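Local coordinates for mandelate racemase/muconate lactonizing enzyme family protein (Roseovarius nubinhibens ISM, PDB 3U4F) that binds magnesium and, as a member of the enolase superfamily, probably acts as a hydro-lyase or related enzyme, at residues I269-Y283 with V293-H307. Residues are numbered along the deposited sequence; the frame is centred on the assembly and turned at random.
Sequences IDMRAVDVVQPDILY and VARMAEAAALPVTPH. With GAI (guanidine), chain F.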
ATOM      1  N   ILE A 269      11.941 -13.020   5.877  1.00 10.47           N
ATOM      2  CA  ILE A 269      13.212 -13.738   5.691  1.00 10.94           C
ATOM      3  C   ILE A 269      13.820 -14.113   7.057  1.00 12.05           C
ATOM      4  O   ILE A 269      14.304 -15.240   7.230  1.00 12.83           O
ATOM      5  CB  ILE A 269      14.176 -12.936   4.779  1.00 11.21           C
ATOM      6  CG1 ILE A 269      13.624 -12.918   3.335  1.00  9.72           C
ATOM      7  CG2 ILE A 269      15.619 -13.483   4.843  1.00 10.82           C
ATOM      8  CD1 ILE A 269      14.328 -11.960   2.372  1.00 11.51           C
ATOM      9  N   ASP A 270      13.782 -13.176   8.007  1.00 12.92           N
ATOM     10  CA  ASP A 270      14.330 -13.392   9.365  1.00 13.81           C
ATOM     11  C   ASP A 270      13.629 -14.560  10.084  1.00 14.33           C
ATOM     12  O   ASP A 270      14.270 -15.330  10.807  1.00 14.00           O
ATOM     13  CB  ASP A 270      14.178 -12.125  10.213  1.00 15.11           C
ATOM     14  CG  ASP A 270      15.257 -11.065   9.932  1.00 16.57           C
ATOM     15  OD1 ASP A 270      16.162 -11.266   9.076  1.00 16.94           O
ATOM     16  OD2 ASP A 270      15.186 -10.009  10.591  1.00 18.99           O
HETATM   17  N   MSE A 271      12.326 -14.718   9.867  1.00 14.22           N
HETATM   18  CA  MSE A 271      11.579 -15.827  10.474  1.00 15.06           C
HETATM   19  C   MSE A 271      11.581 -17.098   9.628  1.00 14.48           C
HETATM   20  O   MSE A 271      11.004 -18.109  10.036  1.00 13.26           O
HETATM   21  CB  MSE A 271      10.136 -15.397  10.763  1.00 17.37           C
HETATM   22  CG  MSE A 271       9.330 -15.241   9.524  1.00 18.60           C
HETATM   23 SE   MSE A 271       7.642 -14.267   9.839  1.00 37.39          SE
HETATM   24  CE  MSE A 271       6.700 -15.779  10.430  1.00 14.81           C
ATOM     25  N   ARG A 272      12.218 -17.036   8.459  1.00 13.55           N
ATOM     26  CA  ARG A 272      12.255 -18.140   7.478  1.00 13.63           C
ATOM     27  C   ARG A 272      10.889 -18.694   7.158  1.00 11.82           C
ATOM     28  O   ARG A 272      10.639 -19.904   7.275  1.00 11.53           O
ATOM     29  CB  ARG A 272      13.150 -19.289   7.941  1.00 14.77           C
ATOM     30  CG  ARG A 272      14.600 -19.125   7.555  1.00 20.77           C
ATOM     31  CD  ARG A 272      15.300 -18.518   8.701  1.00 25.29           C
ATOM     32  NE  ARG A 272      16.745 -18.433   8.519  1.00 28.87           N
ATOM     33  CZ  ARG A 272      17.413 -17.297   8.340  1.00 27.85           C
ATOM     34  NH1 ARG A 272      16.765 -16.138   8.274  1.00 20.73           N
ATOM     35  NH2 ARG A 272      18.742 -17.331   8.234  1.00 27.78           N
ATOM     36  N   ALA A 273       9.987 -17.806   6.774  1.00 10.32           N
ATOM     37  CA  ALA A 273       8.628 -18.195   6.555  1.00  9.54           C
ATOM     38  C   ALA A 273       8.487 -18.995   5.248  1.00  9.17           C
ATOM     39  O   ALA A 273       7.558 -19.775   5.107  1.00  9.37           O
ATOM     40  CB  ALA A 273       7.745 -16.970   6.524  1.00  9.78           C
ATOM     41  N   VAL A 274       9.385 -18.758   4.282  1.00  8.60           N
ATOM     42  CA  VAL A 274       9.376 -19.490   3.023  1.00  8.01           C
ATOM     43  C   VAL A 274      10.784 -20.042   2.733  1.00  8.03           C
ATOM     44  O   VAL A 274      11.772 -19.559   3.289  1.00  8.38           O
ATOM     45  CB  VAL A 274       8.907 -18.627   1.794  1.00  8.82           C
ATOM     46  CG1 VAL A 274       7.453 -18.184   1.926  1.00  8.92           C
ATOM     47  CG2 VAL A 274       9.794 -17.404   1.616  1.00  7.27           C
ATOM     48  N   ASP A 275      10.838 -21.030   1.842  1.00  7.25           N
ATOM     49  CA  ASP A 275      12.091 -21.654   1.400  1.00  8.45           C
ATOM     50  C   ASP A 275      12.708 -20.971   0.194  1.00  8.27           C
ATOM     51  O   ASP A 275      13.921 -21.042   0.008  1.00  8.37           O
ATOM     52  CB  ASP A 275      11.836 -23.120   1.078  1.00  7.53           C
ATOM     53  CG  ASP A 275      11.243 -23.875   2.273  1.00  8.04           C
ATOM     54  OD1 ASP A 275      11.943 -24.006   3.322  1.00  9.06           O
ATOM     55  OD2 ASP A 275      10.061 -24.260   2.185  1.00  7.82           O
ATOM     56  N   VAL A 276      11.869 -20.337  -0.627  1.00  7.63           N
ATOM     57  CA  VAL A 276      12.311 -19.611  -1.826  1.00  8.13           C
ATOM     58  C   VAL A 276      11.547 -18.271  -1.824  1.00  8.07           C
ATOM     59  O   VAL A 276      10.336 -18.269  -1.644  1.00  8.52           O
ATOM     60  CB  VAL A 276      11.934 -20.374  -3.091  1.00  7.64           C
ATOM     61  CG1 VAL A 276      12.387 -19.614  -4.355  1.00  8.48           C
ATOM     62  CG2 VAL A 276      12.533 -21.795  -3.112  1.00  9.16           C
ATOM     63  N   VAL A 277      12.244 -17.158  -2.034  1.00  7.78           N
ATOM     64  CA  VAL A 277      11.568 -15.859  -2.091  1.00  7.32           C
ATOM     65  C   VAL A 277      11.223 -15.462  -3.533  1.00  6.50           C
ATOM     66  O   VAL A 277      11.988 -15.744  -4.472  1.00  5.56           O
ATOM     67  CB  VAL A 277      12.354 -14.744  -1.349  1.00  7.89           C
ATOM     68  CG1 VAL A 277      12.602 -15.150   0.106  1.00  7.78           C
ATOM     69  CG2 VAL A 277      13.703 -14.459  -2.008  1.00  8.74           C
ATOM     70  N   GLN A 278      10.087 -14.791  -3.704  1.00  4.95           N
ATOM     71  CA  GLN A 278       9.563 -14.532  -5.041  1.00  6.42           C
ATOM     72  C   GLN A 278       9.117 -13.066  -5.224  1.00  6.82           C
ATOM     73  O   GLN A 278       7.981 -12.814  -5.535  1.00  7.10           O
ATOM     74  CB  GLN A 278       8.392 -15.469  -5.354  1.00  6.16           C
ATOM     75  CG  GLN A 278       8.810 -16.926  -5.296  1.00  7.00           C
ATOM     76  CD  GLN A 278       7.707 -17.805  -5.779  1.00 10.52           C
ATOM     77  OE1 GLN A 278       6.769 -18.058  -5.039  1.00  8.82           O
ATOM     78  NE2 GLN A 278       7.804 -18.285  -7.031  1.00  8.30           N
ATOM     79  N   PRO A 279      10.049 -12.121  -5.118  1.00  7.58           N
ATOM     80  CA  PRO A 279       9.689 -10.720  -5.434  1.00  7.43           C
ATOM     81  C   PRO A 279       9.245 -10.558  -6.910  1.00  7.39           C
ATOM     82  O   PRO A 279       9.632 -11.352  -7.776  1.00  6.21           O
ATOM     83  CB  PRO A 279      11.000  -9.962  -5.194  1.00  7.57           C
ATOM     84  CG  PRO A 279      12.078 -10.993  -5.398  1.00  8.86           C
ATOM     85  CD  PRO A 279      11.477 -12.268  -4.804  1.00  7.98           C
ATOM     86  N   ASP A 280       8.397  -9.573  -7.175  1.00  6.92           N
ATOM     87  CA  ASP A 280       8.084  -9.188  -8.554  1.00  6.94           C
ATOM     88  C   ASP A 280       8.834  -7.882  -8.667  1.00  7.26           C
ATOM     89  O   ASP A 280       8.632  -6.986  -7.846  1.00  7.40           O
ATOM     90  CB  ASP A 280       6.570  -8.967  -8.727  1.00  7.33           C
ATOM     91  CG  ASP A 280       6.196  -8.455 -10.124  1.00  8.78           C
ATOM     92  OD1 ASP A 280       5.554  -9.189 -10.897  1.00 12.37           O
ATOM     93  OD2 ASP A 280       6.541  -7.289 -10.441  1.00  9.09           O
ATOM     94  N   ILE A 281       9.715  -7.777  -9.649  1.00  6.76           N
ATOM     95  CA  ILE A 281      10.593  -6.615  -9.758  1.00  6.73           C
ATOM     96  C   ILE A 281       9.800  -5.310  -9.864  1.00  7.10           C
ATOM     97  O   ILE A 281      10.211  -4.292  -9.294  1.00  6.87           O
ATOM     98  CB  ILE A 281      11.522  -6.764 -10.957  1.00  7.07           C
ATOM     99  CG1 ILE A 281      12.538  -7.896 -10.714  1.00  6.93           C
ATOM    100  CG2 ILE A 281      12.251  -5.446 -11.269  1.00  8.09           C
ATOM    101  CD1 ILE A 281      13.383  -8.193 -12.076  1.00  7.35           C
ATOM    102  N   LEU A 282       8.693  -5.330 -10.588  1.00  6.24           N
ATOM    103  CA  LEU A 282       7.931  -4.098 -10.758  1.00  7.71           C
ATOM    104  C   LEU A 282       6.946  -3.797  -9.617  1.00  9.06           C
ATOM    105  O   LEU A 282       6.750  -2.620  -9.288  1.00 10.87           O
ATOM    106  CB  LEU A 282       7.283  -4.049 -12.139  1.00  7.41           C
ATOM    107  CG  LEU A 282       8.272  -4.222 -13.324  1.00  6.47           C
ATOM    108  CD1 LEU A 282       7.532  -4.126 -14.663  1.00  6.55           C
ATOM    109  CD2 LEU A 282       9.419  -3.176 -13.256  1.00  5.98           C
ATOM    110  N   TYR A 283       6.356  -4.821  -8.995  1.00  7.89           N
ATOM    111  CA  TYR A 283       5.551  -4.600  -7.775  1.00  8.55           C
ATOM    112  C   TYR A 283       6.389  -4.052  -6.624  1.00  8.05           C
ATOM    113  O   TYR A 283       5.936  -3.220  -5.843  1.00  8.25           O
ATOM    114  CB  TYR A 283       4.830  -5.870  -7.298  1.00  8.38           C
ATOM    115  CG  TYR A 283       3.728  -6.415  -8.226  1.00 11.58           C
ATOM    116  CD1 TYR A 283       3.066  -5.577  -9.143  1.00 12.00           C
ATOM    117  CD2 TYR A 283       3.316  -7.757  -8.143  1.00 10.78           C
ATOM    118  CE1 TYR A 283       2.037  -6.065  -9.967  1.00 14.24           C
ATOM    119  CE2 TYR A 283       2.297  -8.273  -9.006  1.00 14.89           C
ATOM    120  CZ  TYR A 283       1.674  -7.409  -9.919  1.00 14.93           C
ATOM    121  OH  TYR A 283       0.647  -7.855 -10.758  1.00 14.23           O
ATOM    122  N   VAL A 293      16.320  -7.197  -1.570  1.00  9.20           N
ATOM    123  CA  VAL A 293      15.659  -8.429  -1.157  1.00  9.54           C
ATOM    124  C   VAL A 293      16.527  -9.669  -1.454  1.00  8.85           C
ATOM    125  O   VAL A 293      16.674 -10.550  -0.598  1.00  9.79           O
ATOM    126  CB  VAL A 293      14.252  -8.547  -1.770  1.00  9.51           C
ATOM    127  CG1 VAL A 293      13.649  -9.941  -1.546  1.00  9.08           C
ATOM    128  CG2 VAL A 293      13.352  -7.476  -1.169  1.00 10.35           C
ATOM    129  N   ALA A 294      17.107  -9.726  -2.644  1.00  9.05           N
ATOM    130  CA  ALA A 294      17.992 -10.844  -2.995  1.00  9.52           C
ATOM    131  C   ALA A 294      19.143 -10.941  -2.014  1.00  9.90           C
ATOM    132  O   ALA A 294      19.541 -12.049  -1.631  1.00 10.65           O
ATOM    133  CB  ALA A 294      18.548 -10.683  -4.422  1.00  9.57           C
ATOM    134  N   ARG A 295      19.713  -9.792  -1.629  1.00 10.32           N
ATOM    135  CA  ARG A 295      20.837  -9.805  -0.658  1.00 11.36           C
ATOM    136  C   ARG A 295      20.414 -10.279   0.739  1.00 11.36           C
ATOM    137  O   ARG A 295      21.153 -11.031   1.380  1.00 11.12           O
ATOM    138  CB  ARG A 295      21.539  -8.455  -0.567  1.00 11.90           C
ATOM    139  CG  ARG A 295      22.432  -8.149  -1.771  1.00 16.74           C
ATOM    140  CD  ARG A 295      23.013  -6.723  -1.670  1.00 23.58           C
ATOM    141  NE  ARG A 295      23.078  -6.106  -3.003  1.00 30.22           N
ATOM    142  CZ  ARG A 295      22.443  -4.986  -3.363  1.00 29.47           C
ATOM    143  NH1 ARG A 295      21.705  -4.296  -2.494  1.00 26.99           N
ATOM    144  NH2 ARG A 295      22.584  -4.539  -4.604  1.00 31.65           N
HETATM  145  N   MSE A 296      19.242  -9.830   1.219  1.00 10.46           N
HETATM  146  CA  MSE A 296      18.696 -10.365   2.480  1.00 11.05           C
HETATM  147  C   MSE A 296      18.518 -11.890   2.405  1.00 10.09           C
HETATM  148  O   MSE A 296      18.895 -12.625   3.345  1.00  9.73           O
HETATM  149  CB  MSE A 296      17.329  -9.744   2.796  1.00 11.91           C
HETATM  150  CG  MSE A 296      17.345  -8.247   3.037  1.00 16.38           C
HETATM  151 SE   MSE A 296      15.480  -7.745   3.466  1.00 32.80          SE
HETATM  152  CE  MSE A 296      15.326  -6.072   2.419  1.00 20.33           C
ATOM    153  N   ALA A 297      17.941 -12.349   1.295  1.00  9.14           N
ATOM    154  CA  ALA A 297      17.757 -13.787   1.052  1.00 10.29           C
ATOM    155  C   ALA A 297      19.093 -14.539   0.987  1.00 10.77           C
ATOM    156  O   ALA A 297      19.239 -15.646   1.550  1.00 11.63           O
ATOM    157  CB  ALA A 297      16.948 -14.007  -0.249  1.00  9.01           C
ATOM    158  N   GLU A 298      20.078 -13.928   0.335  1.00 11.46           N
ATOM    159  CA  GLU A 298      21.404 -14.528   0.199  1.00 12.88           C
ATOM    160  C   GLU A 298      22.057 -14.790   1.582  1.00 13.08           C
ATOM    161  O   GLU A 298      22.639 -15.859   1.818  1.00 12.90           O
ATOM    162  CB  GLU A 298      22.293 -13.604  -0.638  1.00 13.13           C
ATOM    163  CG  GLU A 298      23.719 -14.131  -0.889  1.00 15.81           C
ATOM    164  CD  GLU A 298      24.599 -13.097  -1.584  1.00 20.39           C
ATOM    165  OE1 GLU A 298      24.094 -12.034  -2.054  1.00 20.18           O
ATOM    166  OE2 GLU A 298      25.808 -13.361  -1.669  1.00 19.79           O
ATOM    167  N   ALA A 299      21.946 -13.804   2.470  1.00 13.64           N
ATOM    168  CA  ALA A 299      22.461 -13.889   3.855  1.00 14.43           C
ATOM    169  C   ALA A 299      21.753 -14.983   4.659  1.00 14.83           C
ATOM    170  O   ALA A 299      22.300 -15.513   5.632  1.00 14.89           O
ATOM    171  CB  ALA A 299      22.331 -12.545   4.562  1.00 14.92           C
ATOM    172  N   ALA A 300      20.539 -15.316   4.253  1.00 13.75           N
ATOM    173  CA  ALA A 300      19.758 -16.374   4.894  1.00 14.07           C
ATOM    174  C   ALA A 300      19.828 -17.701   4.128  1.00 14.04           C
ATOM    175  O   ALA A 300      19.105 -18.657   4.465  1.00 14.45           O
ATOM    176  CB  ALA A 300      18.283 -15.921   5.038  1.00 13.92           C
ATOM    177  N   ALA A 301      20.666 -17.735   3.086  1.00 13.33           N
ATOM    178  CA  ALA A 301      20.815 -18.883   2.182  1.00 14.42           C
ATOM    179  C   ALA A 301      19.504 -19.333   1.515  1.00 14.47           C
ATOM    180  O   ALA A 301      19.262 -20.529   1.337  1.00 15.21           O
ATOM    181  CB  ALA A 301      21.535 -20.074   2.890  1.00 15.52           C
ATOM    182  N   LEU A 302      18.676 -18.358   1.114  1.00 12.89           N
ATOM    183  CA  LEU A 302      17.439 -18.643   0.406  1.00 12.20           C
ATOM    184  C   LEU A 302      17.595 -18.244  -1.046  1.00 12.23           C
ATOM    185  O   LEU A 302      18.108 -17.150  -1.332  1.00 12.59           O
ATOM    186  CB  LEU A 302      16.292 -17.823   0.982  1.00 12.27           C
ATOM    187  CG  LEU A 302      15.431 -18.274   2.171  1.00 14.91           C
ATOM    188  CD1 LEU A 302      15.933 -19.478   2.975  1.00 14.41           C
ATOM    189  CD2 LEU A 302      14.929 -17.095   3.026  1.00 11.91           C
ATOM    190  N   PRO A 303      17.139 -19.100  -1.961  1.00 10.90           N
ATOM    191  CA  PRO A 303      17.148 -18.698  -3.370  1.00 11.11           C
ATOM    192  C   PRO A 303      16.028 -17.733  -3.738  1.00  9.96           C
ATOM    193  O   PRO A 303      15.023 -17.628  -3.013  1.00  9.86           O
ATOM    194  CB  PRO A 303      16.943 -20.008  -4.135  1.00  9.74           C
ATOM    195  CG  PRO A 303      16.362 -20.952  -3.149  1.00 12.50           C
ATOM    196  CD  PRO A 303      16.697 -20.493  -1.766  1.00 11.67           C
ATOM    197  N   VAL A 304      16.199 -17.100  -4.897  1.00  9.41           N
ATOM    198  CA  VAL A 304      15.299 -16.053  -5.389  1.00  8.88           C
ATOM    199  C   VAL A 304      14.746 -16.483  -6.746  1.00  8.39           C
ATOM    200  O   VAL A 304      15.492 -16.659  -7.715  1.00  8.99           O
ATOM    201  CB  VAL A 304      16.018 -14.705  -5.508  1.00  8.36           C
ATOM    202  CG1 VAL A 304      15.053 -13.640  -6.078  1.00  8.09           C
ATOM    203  CG2 VAL A 304      16.621 -14.270  -4.155  1.00  8.97           C
ATOM    204  N   THR A 305      13.439 -16.694  -6.796  1.00  7.87           N
ATOM    205  CA  THR A 305      12.759 -17.118  -8.020  1.00  7.98           C
ATOM    206  C   THR A 305      11.622 -16.121  -8.254  1.00  7.41           C
ATOM    207  O   THR A 305      10.511 -16.321  -7.785  1.00  6.96           O
ATOM    208  CB  THR A 305      12.219 -18.575  -7.877  1.00  9.27           C
ATOM    209  OG1 THR A 305      13.336 -19.453  -7.707  1.00 10.49           O
ATOM    210  CG2 THR A 305      11.486 -19.014  -9.130  1.00  8.52           C
ATOM    211  N   PRO A 306      11.909 -15.026  -8.972  1.00  7.44           N
ATOM    212  CA  PRO A 306      10.930 -13.922  -9.030  1.00  7.17           C
ATOM    213  C   PRO A 306       9.639 -14.274  -9.744  1.00  6.99           C
ATOM    214  O   PRO A 306       9.585 -15.205 -10.533  1.00  7.16           O
ATOM    215  CB  PRO A 306      11.688 -12.831  -9.813  1.00  6.52           C
ATOM    216  CG  PRO A 306      13.117 -13.093  -9.493  1.00  7.87           C
ATOM    217  CD  PRO A 306      13.178 -14.628  -9.582  1.00  7.16           C
ATOM    218  N   HIS A 307       8.598 -13.488  -9.463  1.00  7.62           N
ATOM    219  CA  HIS A 307       7.326 -13.624 -10.104  1.00  7.84           C
ATOM    220  C   HIS A 307       7.366 -12.763 -11.351  1.00  8.81           C
ATOM    221  O   HIS A 307       7.826 -11.616 -11.345  1.00  8.25           O
ATOM    222  CB  HIS A 307       6.251 -13.096  -9.141  1.00  7.80           C
ATOM    223  CG  HIS A 307       4.924 -12.830  -9.776  1.00  8.35           C
ATOM    224  ND1 HIS A 307       4.564 -11.581 -10.242  1.00  8.97           N
ATOM    225  CD2 HIS A 307       3.852 -13.632  -9.970  1.00  8.98           C
ATOM    226  CE1 HIS A 307       3.322 -11.633 -10.705  1.00 10.79           C
ATOM    227  NE2 HIS A 307       2.869 -12.863 -10.550  1.00  9.25           N
TER
HETATM  228  C   GAI F 372       2.089 -16.497 -10.165  1.00  9.59           C
HETATM  229  N1  GAI F 372       1.980 -16.413 -11.466  1.00  7.01           N
HETATM  230  N2  GAI F 372       1.093 -16.161  -9.271  1.00  7.85           N
HETATM  231  N3  GAI F 372       3.251 -16.883  -9.610  1.00  7.17           N
HETATM  232  O   HOH W   1      10.051 -10.022 -11.336  1.00 10.31           O
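Val277 and Val304 form a single parallel bridge between adjacent beta-alpha units of the TIM barrel, with helix 287-299 in the crossover between them. Val277 N donates to Pro303 O, and its carbonyl accepts from Thr305 N at 2.9 Å; proline at 303 has no N-H to give but loses nothing, since its carbonyl does the bonding. Packing is close behind this bridge: Val277 CG2 meets Val304 CG2 and Ala297 CB, both within 3.7 Å, where beta-branched valine suits the strand and small alanine lets the helix come close. Ile269 continues this core, its CG2 3.6 Å from Ala300 CB while CD1 runs across Met296 CB. Beyond it the contact opens to solvent, where the exposed Arg272 lays one guanidinium face over Ala300 CB and turns NH1 back to Ile269 O.

At the active-site end, Asp280 OD1 uses its anti lone pair to accept from His307 ND1 at 2.7 Å, nearly in the imidazole plane. With CG anti to the backbone N (chi1 175°), Asp280 also turns OD2 to cap the following helix through Tyr283 N. His307 CD2 lies 3.3 Å from guanidine N3, beside Glu257 of the magnesium site. The carboxylate thus limits the imidazole's rotation through the ND1 hydrogen bond, so that its CD2-NE2 edge faces the guanidine.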